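Local coordinates for protein scallop myosin (Argopecten irradians, PDB 1WDC) that serves as the regulatory light chain of molluscan muscle myosin, binding calcium and making the myosin's Mg-ATPase activity depend on it, at residues M26-V29 with D30-F34; E38-K41 with A42-Q46; F72-I75 with F76-L80; M20-A23 with F24-I27; K138-Y141 with V142-T145. All coordinates share one frame; numbering follows the deposited sequence.

Interaction 1 of 5, residues M26-V29 with D30-F34; sequences MIDV and DRDGF. With MG (magnesium ion), chain D.
The metal-binding loop of an EF-hand closes where Asp-28, the residue that leaves helix 14-27, meets Asp-30 to Phe-34 around a magnesium ion. Asp-28 OD1 lies 2.4 Å from the magnesium, and Asp-30 OD1 and Asp-32 OD1 bind it as well. Phe-34 adds its backbone carbonyl, with O 2.3 Å from the ion, and water 1 takes another position. These acceptors come close because they share the cation: Asp-28 OD1 is 2.8 Å from Phe-34 O. Asp-28 CG lies anti to the backbone N (chi1 175°), which directs the carboxylate into the loop, where its second oxygen has separate work. Gly-33 N donates to Asp-28 OD2 over 3.1 Å, arriving from above the carboxylate plane. Asp-32 OD1, besides binding magnesium, accepts a nearly straight bond from Phe-34 N at 2.9 Å in an Asx turn. Water 1 donates to Asp-30 OD2 and weakly to Asp-32 OD2, linking the non-coordinating oxygens of two ligands. A type I turn from Asp-28 to Arg-31 starts the loop. Asp-39 of helix 37-47 completes the coordination, while Val-29 rests on Asp-39 and Ile-43 of that helix, so the loop joins helix 14-27 to helix 37-47.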
# COMPACT_ATOMS: atom_id res chain seq x y z
N MET B 26 28.63 -2.75 -32.64
CA MET B 26 29.83 -2.35 -31.92
C MET B 26 30.31 -3.49 -31.04
O MET B 26 31.50 -3.60 -30.74
CB MET B 26 29.52 -1.16 -31.03
CG MET B 26 29.99 0.15 -31.55
SD MET B 26 30.01 1.29 -30.19
CE MET B 26 31.53 0.77 -29.29
N ILE B 27 29.34 -4.23 -30.49
CA ILE B 27 29.62 -5.46 -29.77
C ILE B 27 30.15 -6.51 -30.76
O ILE B 27 31.01 -7.30 -30.41
CB ILE B 27 28.36 -6.02 -29.08
CG1 ILE B 27 27.77 -4.97 -28.14
CG2 ILE B 27 28.70 -7.30 -28.31
CD1 ILE B 27 26.47 -5.43 -27.45
N ASP B 28 29.64 -6.49 -31.99
CA ASP B 28 30.05 -7.46 -32.99
C ASP B 28 31.40 -7.08 -33.61
O ASP B 28 31.52 -6.86 -34.82
CB ASP B 28 28.98 -7.58 -34.07
CG ASP B 28 29.41 -8.48 -35.19
OD1 ASP B 28 30.19 -9.41 -34.93
OD2 ASP B 28 29.10 -8.15 -36.34
N VAL B 29 32.43 -7.19 -32.79
CA VAL B 29 33.69 -6.51 -33.04
C VAL B 29 34.32 -6.87 -34.40
O VAL B 29 34.71 -5.96 -35.15
CB VAL B 29 34.68 -6.77 -31.86
CG1 VAL B 29 36.08 -6.31 -32.22
CG2 VAL B 29 34.21 -6.00 -30.61
N ASP B 30 34.15 -8.12 -34.81
CA ASP B 30 34.78 -8.65 -36.03
C ASP B 30 33.90 -8.57 -37.30
O ASP B 30 34.26 -9.13 -38.35
CB ASP B 30 35.23 -10.10 -35.76
CG ASP B 30 34.07 -11.04 -35.49
OD1 ASP B 30 32.95 -10.72 -35.93
OD2 ASP B 30 34.27 -12.13 -34.92
N ARG B 31 32.90 -7.70 -37.25
CA ARG B 31 31.68 -7.77 -38.07
C ARG B 31 31.44 -8.96 -38.97
O ARG B 31 31.37 -8.83 -40.18
CB ARG B 31 31.48 -6.47 -38.86
CG ARG B 31 32.73 -5.85 -39.45
CD ARG B 31 32.88 -6.17 -40.94
NE ARG B 31 31.81 -5.65 -41.79
CZ ARG B 31 31.22 -6.34 -42.77
NH1 ARG B 31 31.46 -7.64 -42.88
NH2 ARG B 31 30.35 -5.76 -43.58
N ASP B 32 31.05 -10.07 -38.35
CA ASP B 32 30.60 -11.25 -39.07
C ASP B 32 29.10 -11.51 -38.89
O ASP B 32 28.55 -12.50 -39.39
CB ASP B 32 31.44 -12.48 -38.62
CG ASP B 32 31.03 -13.02 -37.26
OD1 ASP B 32 30.29 -12.32 -36.55
OD2 ASP B 32 31.41 -14.16 -36.89
N GLY B 33 28.50 -10.73 -37.98
CA GLY B 33 27.06 -10.80 -37.77
C GLY B 33 26.56 -11.67 -36.63
O GLY B 33 25.36 -11.90 -36.54
N PHE B 34 27.47 -12.34 -35.92
CA PHE B 34 27.14 -13.02 -34.68
C PHE B 34 28.06 -12.46 -33.64
O PHE B 34 28.99 -11.72 -33.95
CB PHE B 34 27.36 -14.53 -34.77
CG PHE B 34 26.88 -15.13 -36.05
CD1 PHE B 34 25.51 -15.23 -36.30
CD2 PHE B 34 27.78 -15.33 -37.11
CE1 PHE B 34 25.03 -15.47 -37.59
CE2 PHE B 34 27.31 -15.57 -38.39
CZ PHE B 34 25.93 -15.64 -38.64
MG MG D . 31.27 -11.54 -34.46
O HOH W 1 32.13 -13.66 -33.70

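Interaction 2 of 5, residues E38-K41 with A42-Q46; sequences EDIK and AISEQ. With MG (magnesium ion), chain D.
Lys-41 and Glu-45, one helical turn apart, form a salt bridge along helix 37-47, with Lys-41 NZ 2.9 Å from Glu-45 OE2. The lysine runs extended from CB, its CG anti to the backbone N (chi1 179°), and bends only at chi4, which turns the ammonium group toward the glutamate. Glu-45 CG instead stands anti to the carbonyl carbon, and its chain continues extended; the two side chains cross obliquely, and NZ meets OE2 from above the carboxylate plane. Lys-41 CE also lies 3.4 Å from Glu-45 OE2. On another side of the helix, Ser-44 folds its hydroxyl back onto the preceding turn: OG donates to Ile-40 O at 2.9 Å while Ser-44 N donates to the same oxygen at 2.8 Å, the two donors coming from opposite faces of the carbonyl plane. With an alanine in place of the serine the hydroxyl is gone, and Ile-40 O would probably lose the donor on one face of its plane, keeping only the backbone N-H of the two. Helix 37-47 is the exiting helix of the EF-hand, and near its start Asp-39 OD2 binds magnesium at 2.3 Å. Ile-43 N in turn donates to Asp-39 O at 2.9 Å. Ile-43 CG2 sits 3.2 Å from Ile-40 O, whereas Ile-40 turns its side chain to Leu-56, Met-59 and Leu-60 of helix 53-60 and to an aromatic side chain of another protein chain.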
# COMPACT_ATOMS: atom_id res chain seq x y z
N GLU B 38 34.58 -14.04 -27.94
CA GLU B 38 35.77 -13.29 -28.26
C GLU B 38 35.42 -11.83 -28.47
O GLU B 38 36.22 -10.96 -28.19
CB GLU B 38 36.42 -13.86 -29.53
CG GLU B 38 37.09 -15.22 -29.37
CD GLU B 38 36.11 -16.38 -29.17
OE1 GLU B 38 35.14 -16.47 -29.96
OE2 GLU B 38 36.35 -17.22 -28.26
N ASP B 39 34.28 -11.57 -29.12
CA ASP B 39 33.80 -10.21 -29.41
C ASP B 39 33.45 -9.44 -28.13
O ASP B 39 33.83 -8.28 -27.95
CB ASP B 39 32.54 -10.26 -30.24
CG ASP B 39 32.79 -10.47 -31.70
OD1 ASP B 39 33.81 -10.02 -32.27
OD2 ASP B 39 31.87 -11.04 -32.29
N ILE B 40 32.53 -10.02 -27.37
CA ILE B 40 32.21 -9.57 -26.02
C ILE B 40 33.46 -9.23 -25.20
O ILE B 40 33.48 -8.19 -24.55
CB ILE B 40 31.37 -10.65 -25.31
CG1 ILE B 40 30.04 -10.82 -26.00
CG2 ILE B 40 31.12 -10.27 -23.86
CD1 ILE B 40 29.27 -11.91 -25.37
N LYS B 41 34.48 -10.10 -25.19
CA LYS B 41 35.76 -9.85 -24.50
C LYS B 41 36.53 -8.69 -25.11
O LYS B 41 36.99 -7.82 -24.39
CB LYS B 41 36.65 -11.08 -24.53
CG LYS B 41 38.03 -10.92 -23.86
CD LYS B 41 38.60 -12.30 -23.46
CE LYS B 41 40.07 -12.25 -23.02
NZ LYS B 41 40.90 -11.44 -23.97
N ALA B 42 36.62 -8.63 -26.44
CA ALA B 42 37.34 -7.55 -27.06
C ALA B 42 36.68 -6.18 -26.73
O ALA B 42 37.37 -5.25 -26.28
CB ALA B 42 37.40 -7.77 -28.54
N ILE B 43 35.36 -6.09 -26.91
CA ILE B 43 34.59 -4.87 -26.59
C ILE B 43 34.56 -4.54 -25.09
O ILE B 43 34.75 -3.39 -24.73
CB ILE B 43 33.14 -4.93 -27.17
CG1 ILE B 43 32.50 -3.53 -27.22
CG2 ILE B 43 32.25 -5.85 -26.33
CD1 ILE B 43 33.44 -2.39 -27.61
N SER B 44 34.48 -5.55 -24.21
CA SER B 44 34.51 -5.33 -22.76
C SER B 44 35.83 -4.74 -22.35
O SER B 44 35.87 -3.74 -21.64
CB SER B 44 34.32 -6.63 -21.97
OG SER B 44 32.97 -7.04 -21.93
N GLU B 45 36.92 -5.39 -22.73
CA GLU B 45 38.23 -4.96 -22.31
C GLU B 45 38.50 -3.58 -22.81
O GLU B 45 39.46 -2.95 -22.39
CB GLU B 45 39.29 -5.86 -22.90
CG GLU B 45 39.45 -7.18 -22.19
CD GLU B 45 40.41 -8.10 -22.91
OE1 GLU B 45 40.59 -7.90 -24.12
OE2 GLU B 45 40.90 -9.05 -22.28
N GLN B 46 37.84 -3.24 -23.90
CA GLN B 46 37.86 -1.88 -24.45
C GLN B 46 37.11 -0.81 -23.62
O GLN B 46 37.42 0.38 -23.73
CB GLN B 46 37.30 -1.93 -25.88
CG GLN B 46 36.86 -0.60 -26.49
CD GLN B 46 37.13 -0.52 -27.99
OE1 GLN B 46 38.05 -1.17 -28.50
NE2 GLN B 46 36.37 0.32 -28.68
MG MG D . 31.27 -11.54 -34.46
O HOH W 1 32.13 -13.66 -33.70

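Interaction 3 of 5, residues F72-I75 with F76-L80; sequences FLSI and FSDKL
Phe-72 holds CG anti to its own N (chi1 179°), which runs its side chain alongside that of Phe-76 in a common direction, from successive turns of helix 69-79. Phe-76 CE1 comes over one face of the Phe-72 ring, displaced toward its rim, and lies 3.7 Å from Phe-72 CZ. The ring planes are inclined by 42° with centroids 5.0 Å apart, an oblique aromatic pair. At the edge of the Phe-76 ring, in its plane, sits Phe-72 O, 3.4 Å from Phe-76 CD1. Ile-75 places CG1 between its backbone N and carbonyl carbon (chi1 78°), which brings that atom to 3.9 Å from Phe-76 CD1, the two side chains crossing at a slant. These apolar groups form the buried face of an amphipathic helix in the N-terminal lobe of the light chain. Phe-72 makes an edge-to-face pair with Phe-24 of helix 14-27, Phe-76 touches Met-20 of the same helix, and aromatic side chains of another protein chain pack against Ile-75 and Phe-76. In the backbone underneath, Ser-77 N donates to Leu-73 O at 2.9 Å and Asp-78 N donates to Ser-74 O at 3.0 Å. The neighbouring bonds are weak: Phe-76 N to Phe-72 O and to Leu-73 O, and Lys-79 N to Ile-75 O. Leu-80 then leaves helical geometry, while Lys-79 makes a cation-pi contact with an aromatic side chain of another protein chain.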
# COMPACT_ATOMS: atom_id res chain seq x y z
N PHE B 72 19.58 -11.66 -30.62
CA PHE B 72 20.04 -10.60 -29.70
C PHE B 72 18.85 -9.79 -29.19
O PHE B 72 18.75 -9.46 -28.01
CB PHE B 72 21.02 -9.65 -30.43
CG PHE B 72 21.55 -8.50 -29.57
CD1 PHE B 72 22.65 -8.68 -28.73
CD2 PHE B 72 21.03 -7.22 -29.69
CE1 PHE B 72 23.22 -7.60 -28.04
CE2 PHE B 72 21.59 -6.14 -29.01
CZ PHE B 72 22.69 -6.32 -28.18
N LEU B 73 18.17 -9.20 -30.14
CA LEU B 73 16.91 -8.53 -29.92
C LEU B 73 16.04 -9.33 -28.97
O LEU B 73 15.53 -8.79 -27.98
CB LEU B 73 16.22 -8.37 -31.25
CG LEU B 73 15.29 -7.20 -31.48
CD1 LEU B 73 15.63 -5.99 -30.59
CD2 LEU B 73 15.40 -6.87 -32.95
N SER B 74 15.94 -10.63 -29.25
CA SER B 74 15.02 -11.51 -28.54
C SER B 74 15.37 -11.77 -27.08
O SER B 74 14.45 -11.91 -26.27
CB SER B 74 14.89 -12.84 -29.29
OG SER B 74 14.82 -13.92 -28.35
N ILE B 75 16.65 -11.91 -26.73
CA ILE B 75 17.03 -12.10 -25.32
C ILE B 75 16.79 -10.83 -24.47
O ILE B 75 16.63 -10.92 -23.24
CB ILE B 75 18.54 -12.59 -25.15
CG1 ILE B 75 19.52 -11.42 -25.31
CG2 ILE B 75 18.87 -13.70 -26.16
CD1 ILE B 75 20.92 -11.72 -24.84
N PHE B 76 16.89 -9.67 -25.11
CA PHE B 76 16.60 -8.39 -24.49
C PHE B 76 15.09 -8.23 -24.32
O PHE B 76 14.61 -8.07 -23.21
CB PHE B 76 17.18 -7.23 -25.33
CG PHE B 76 18.58 -6.82 -24.92
CD1 PHE B 76 19.71 -7.51 -25.39
CD2 PHE B 76 18.80 -5.78 -24.02
CE1 PHE B 76 21.02 -7.16 -24.97
CE2 PHE B 76 20.10 -5.44 -23.61
CZ PHE B 76 21.21 -6.13 -24.08
N SER B 77 14.34 -8.52 -25.38
CA SER B 77 12.90 -8.40 -25.33
C SER B 77 12.30 -9.32 -24.27
O SER B 77 11.48 -8.88 -23.49
CB SER B 77 12.29 -8.66 -26.70
OG SER B 77 11.46 -9.81 -26.67
N ASP B 78 12.81 -10.54 -24.14
CA ASP B 78 12.34 -11.42 -23.08
C ASP B 78 12.62 -10.85 -21.71
O ASP B 78 11.79 -10.94 -20.81
CB ASP B 78 12.97 -12.80 -23.17
CG ASP B 78 12.58 -13.53 -24.44
OD1 ASP B 78 11.54 -13.18 -25.05
OD2 ASP B 78 13.38 -14.40 -24.87
N LYS B 79 13.79 -10.24 -21.55
CA LYS B 79 14.21 -9.76 -20.24
C LYS B 79 13.44 -8.50 -19.92
O LYS B 79 12.95 -8.33 -18.80
CB LYS B 79 15.70 -9.44 -20.26
CG LYS B 79 16.32 -9.37 -18.89
CD LYS B 79 16.32 -10.73 -18.21
CE LYS B 79 16.94 -10.63 -16.82
NZ LYS B 79 17.30 -11.95 -16.28
N LEU B 80 13.15 -7.74 -20.97
CA LEU B 80 12.70 -6.38 -20.84
C LEU B 80 11.18 -6.32 -20.88
O LEU B 80 10.59 -5.25 -20.92
CB LEU B 80 13.28 -5.54 -21.96
CG LEU B 80 14.10 -4.33 -21.58
CD1 LEU B 80 15.11 -4.63 -20.49
CD2 LEU B 80 14.76 -3.87 -22.83

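Interaction 4 of 5, residues M20-A23 with F24-I27; sequences MKEA and FSMI
Ser-25 grips Lys-21 O twice: its hydroxyl OG donates at 3.1 Å, in the carbonyl plane on a lone pair, and its backbone N donates to that oxygen at 3.2 Å. The hydroxyl reaches back because chi1 is 54°, which sets OG between the backbone N and the carbonyl carbon. Ala-23 O is likewise shared, but by two backbone donors. Ile-27 N approaches nearly along the C=O axis at 3.0 Å, while Met-26 N comes from well above the carbonyl plane at 3.2 Å. Ile-27 CG1 packs against the same oxygen, 3.1 Å from Ala-23 O. One turn earlier, Phe-24 N donates to Met-20 O at 2.7 Å, and Phe-24 CB lies 3.0 Å from that acceptor. These bonds run through the last turns of helix 14-27, the entering helix of the EF-hand. The bent Lys-21 chain brings NZ to 4.0 Å from Phe-24 CD1, and Lys-21 also makes a cation-pi contact with Phe-69. Farther out, Phe-24 touches Val-35, while Met-20 packs on Leu-12 and on Phe-69 of helix 69-79. An aromatic side chain of another protein chain lies against Ala-23.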
# COMPACT_ATOMS: atom_id res chain seq x y z
N MET B 20 19.44 -0.94 -30.57
CA MET B 20 20.10 -2.24 -30.32
C MET B 20 20.92 -2.77 -31.50
O MET B 20 21.86 -3.54 -31.31
CB MET B 20 19.06 -3.28 -29.93
CG MET B 20 18.14 -2.82 -28.83
SD MET B 20 17.93 -4.08 -27.61
CE MET B 20 17.75 -3.07 -26.13
N LYS B 21 20.42 -2.50 -32.69
CA LYS B 21 21.15 -2.67 -33.93
C LYS B 21 22.52 -2.01 -33.88
O LYS B 21 23.49 -2.57 -34.35
CB LYS B 21 20.32 -2.07 -35.06
CG LYS B 21 19.99 -3.03 -36.18
CD LYS B 21 21.18 -3.18 -37.12
CE LYS B 21 21.32 -4.62 -37.60
NZ LYS B 21 21.68 -5.55 -36.49
N GLU B 22 22.58 -0.79 -33.37
CA GLU B 22 23.83 -0.03 -33.32
C GLU B 22 24.71 -0.52 -32.18
O GLU B 22 25.93 -0.44 -32.27
CB GLU B 22 23.56 1.47 -33.13
CG GLU B 22 24.13 2.38 -34.25
CD GLU B 22 25.66 2.64 -34.15
OE1 GLU B 22 26.45 1.70 -34.44
OE2 GLU B 22 26.07 3.81 -33.89
N ALA B 23 24.09 -0.87 -31.07
CA ALA B 23 24.80 -1.48 -29.95
C ALA B 23 25.36 -2.80 -30.45
O ALA B 23 26.55 -3.06 -30.28
CB ALA B 23 23.85 -1.72 -28.78
N PHE B 24 24.55 -3.53 -31.21
CA PHE B 24 24.94 -4.85 -31.68
C PHE B 24 26.14 -4.85 -32.64
O PHE B 24 26.94 -5.79 -32.65
CB PHE B 24 23.76 -5.55 -32.34
CG PHE B 24 24.10 -6.89 -32.92
CD1 PHE B 24 24.67 -6.98 -34.19
CD2 PHE B 24 24.02 -8.04 -32.12
CE1 PHE B 24 25.18 -8.19 -34.65
CE2 PHE B 24 24.53 -9.26 -32.56
CZ PHE B 24 25.11 -9.34 -33.83
N SER B 25 26.25 -3.82 -33.48
CA SER B 25 27.33 -3.75 -34.46
C SER B 25 28.64 -3.12 -33.91
O SER B 25 29.66 -3.05 -34.61
CB SER B 25 26.85 -3.00 -35.71
OG SER B 25 26.31 -1.74 -35.37
N MET B 26 28.63 -2.75 -32.64
CA MET B 26 29.83 -2.35 -31.92
C MET B 26 30.31 -3.49 -31.04
O MET B 26 31.50 -3.60 -30.74
CB MET B 26 29.52 -1.16 -31.03
CG MET B 26 29.99 0.15 -31.55
SD MET B 26 30.01 1.29 -30.19
CE MET B 26 31.53 0.77 -29.29
N ILE B 27 29.34 -4.23 -30.49
CA ILE B 27 29.62 -5.46 -29.77
C ILE B 27 30.15 -6.51 -30.76
O ILE B 27 31.01 -7.30 -30.41
CB ILE B 27 28.36 -6.02 -29.08
CG1 ILE B 27 27.77 -4.97 -28.14
CG2 ILE B 27 28.70 -7.30 -28.31
CD1 ILE B 27 26.47 -5.43 -27.45

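Interaction 5 of 5, residues K138-Y141 with V142-T145; sequences KFDY and VKFT
Phe-139 sets its CZ over one face of the Phe-144 ring, displaced toward the rim and 3.6 Å from Phe-144 CG. The planes meet at 48° with centroids 5.1 Å apart, so the pair is oblique. The Tyr-141 ring leans across Val-142, with Tyr-141 CE1 3.9 Å from Val-142 CG2. Its ring also meets Phe-93, and its OH is hydrogen-bonded to Asp-97. Between Phe-139 and Tyr-141 in sequence, Asp-140 is the N-cap of helix 141-149. Its CG is anti to the backbone N (chi1 -172°), an arrangement that turns OD1 back over the first helical turn. Lys-143 N donates to Asp-140 OD1 at 3.1 Å from well above the carboxylate plane, and Val-142 N adds a weak bond to the same oxygen. Asp-140 O accepts from Phe-144 N at 2.8 Å. A leucine in place of Asp-140 would probably leave the Val-142 and Lys-143 N-H groups without their capping acceptor. One residue on, Tyr-141 O takes the Thr-145 hydroxyl, with OG1 2.6 Å away, and Thr-145 N at 3.1 Å. The contact thus passes from strand 138-139, flanked by strands 104-105 and 134-135, into the helix. The negative carboxylate at the helix start would be expected to interact favourably with the helix dipole, complementing the apolar grip of Phe-139 on Phe-144.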
# COMPACT_ATOMS: atom_id res chain seq x y z
N LYS B 138 13.02 15.10 0.16
CA LYS B 138 12.00 14.63 -0.78
C LYS B 138 12.56 13.73 -1.87
O LYS B 138 13.22 14.22 -2.79
CB LYS B 138 11.29 15.81 -1.47
CG LYS B 138 10.08 16.35 -0.71
CD LYS B 138 10.17 17.86 -0.55
CE LYS B 138 9.98 18.63 -1.88
NZ LYS B 138 10.71 19.96 -1.94
N PHE B 139 11.98 12.54 -1.94
CA PHE B 139 12.18 11.58 -3.03
C PHE B 139 11.34 11.96 -4.27
O PHE B 139 10.12 12.18 -4.17
CB PHE B 139 11.83 10.19 -2.49
CG PHE B 139 11.80 9.09 -3.53
CD1 PHE B 139 12.93 8.34 -3.79
CD2 PHE B 139 10.58 8.70 -4.09
CE1 PHE B 139 12.86 7.23 -4.57
CE2 PHE B 139 10.49 7.59 -4.87
CZ PHE B 139 11.62 6.84 -5.12
N ASP B 140 12.01 12.13 -5.42
CA ASP B 140 11.37 12.47 -6.69
C ASP B 140 10.91 11.20 -7.47
O ASP B 140 11.59 10.73 -8.38
CB ASP B 140 12.34 13.36 -7.51
CG ASP B 140 11.70 13.94 -8.78
OD1 ASP B 140 10.63 13.49 -9.20
OD2 ASP B 140 12.29 14.85 -9.39
N TYR B 141 9.69 10.76 -7.22
CA TYR B 141 9.20 9.54 -7.83
C TYR B 141 8.91 9.67 -9.32
O TYR B 141 8.75 8.67 -10.01
CB TYR B 141 7.98 9.01 -7.09
CG TYR B 141 6.72 9.85 -7.20
CD1 TYR B 141 5.92 9.81 -8.35
CD2 TYR B 141 6.26 10.62 -6.11
CE1 TYR B 141 4.74 10.56 -8.44
CE2 TYR B 141 5.05 11.33 -6.18
CZ TYR B 141 4.32 11.30 -7.35
OH TYR B 141 3.14 11.96 -7.47
N VAL B 142 8.77 10.89 -9.81
CA VAL B 142 8.52 11.04 -11.22
C VAL B 142 9.84 10.73 -11.92
O VAL B 142 9.88 9.92 -12.85
CB VAL B 142 8.03 12.44 -11.59
CG1 VAL B 142 7.82 12.52 -13.06
CG2 VAL B 142 6.72 12.74 -10.92
N LYS B 143 10.94 11.20 -11.34
CA LYS B 143 12.24 11.04 -11.96
C LYS B 143 12.74 9.67 -11.76
O LYS B 143 13.49 9.18 -12.58
CB LYS B 143 13.27 12.00 -11.39
CG LYS B 143 13.67 13.09 -12.37
CD LYS B 143 13.34 12.69 -13.85
CE LYS B 143 11.97 13.25 -14.34
NZ LYS B 143 11.37 12.49 -15.50
N PHE B 144 12.54 9.16 -10.56
CA PHE B 144 12.87 7.79 -10.26
C PHE B 144 12.17 6.80 -11.22
O PHE B 144 12.75 5.79 -11.63
CB PHE B 144 12.50 7.48 -8.82
CG PHE B 144 12.77 6.06 -8.42
CD1 PHE B 144 14.04 5.68 -8.02
CD2 PHE B 144 11.75 5.11 -8.44
CE1 PHE B 144 14.28 4.36 -7.61
CE2 PHE B 144 12.00 3.81 -8.04
CZ PHE B 144 13.26 3.43 -7.63
N THR B 145 10.90 7.04 -11.52
CA THR B 145 10.18 6.18 -12.45
C THR B 145 10.81 6.18 -13.85
O THR B 145 11.05 5.11 -14.41
CB THR B 145 8.70 6.58 -12.54
OG1 THR B 145 8.10 6.46 -11.24
CG2 THR B 145 7.97 5.69 -13.52

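All five contacts are local, so each spans a turn or a short loop; interactions 4 and 1 overlap on Met-26 and Ile-27, the others follow in series, and none crosses. Interaction 4 comes first, on helix 14-27, and interaction 1 begins on its last two residues and closes the metal loop just beyond them. Interaction 2 lies on the next helix, 37-47, and shares the magnesium and water 1 with interaction 1, completing the EF-hand. Interaction 3, on helix 69-79, folds back against helix 14-27, where Phe-72 and Phe-76 meet residues of interaction 4. Interaction 5 stands apart across the chain's centre, about 27 Å from interaction 3 between centres, joining strand 138-139 to helix 141-149.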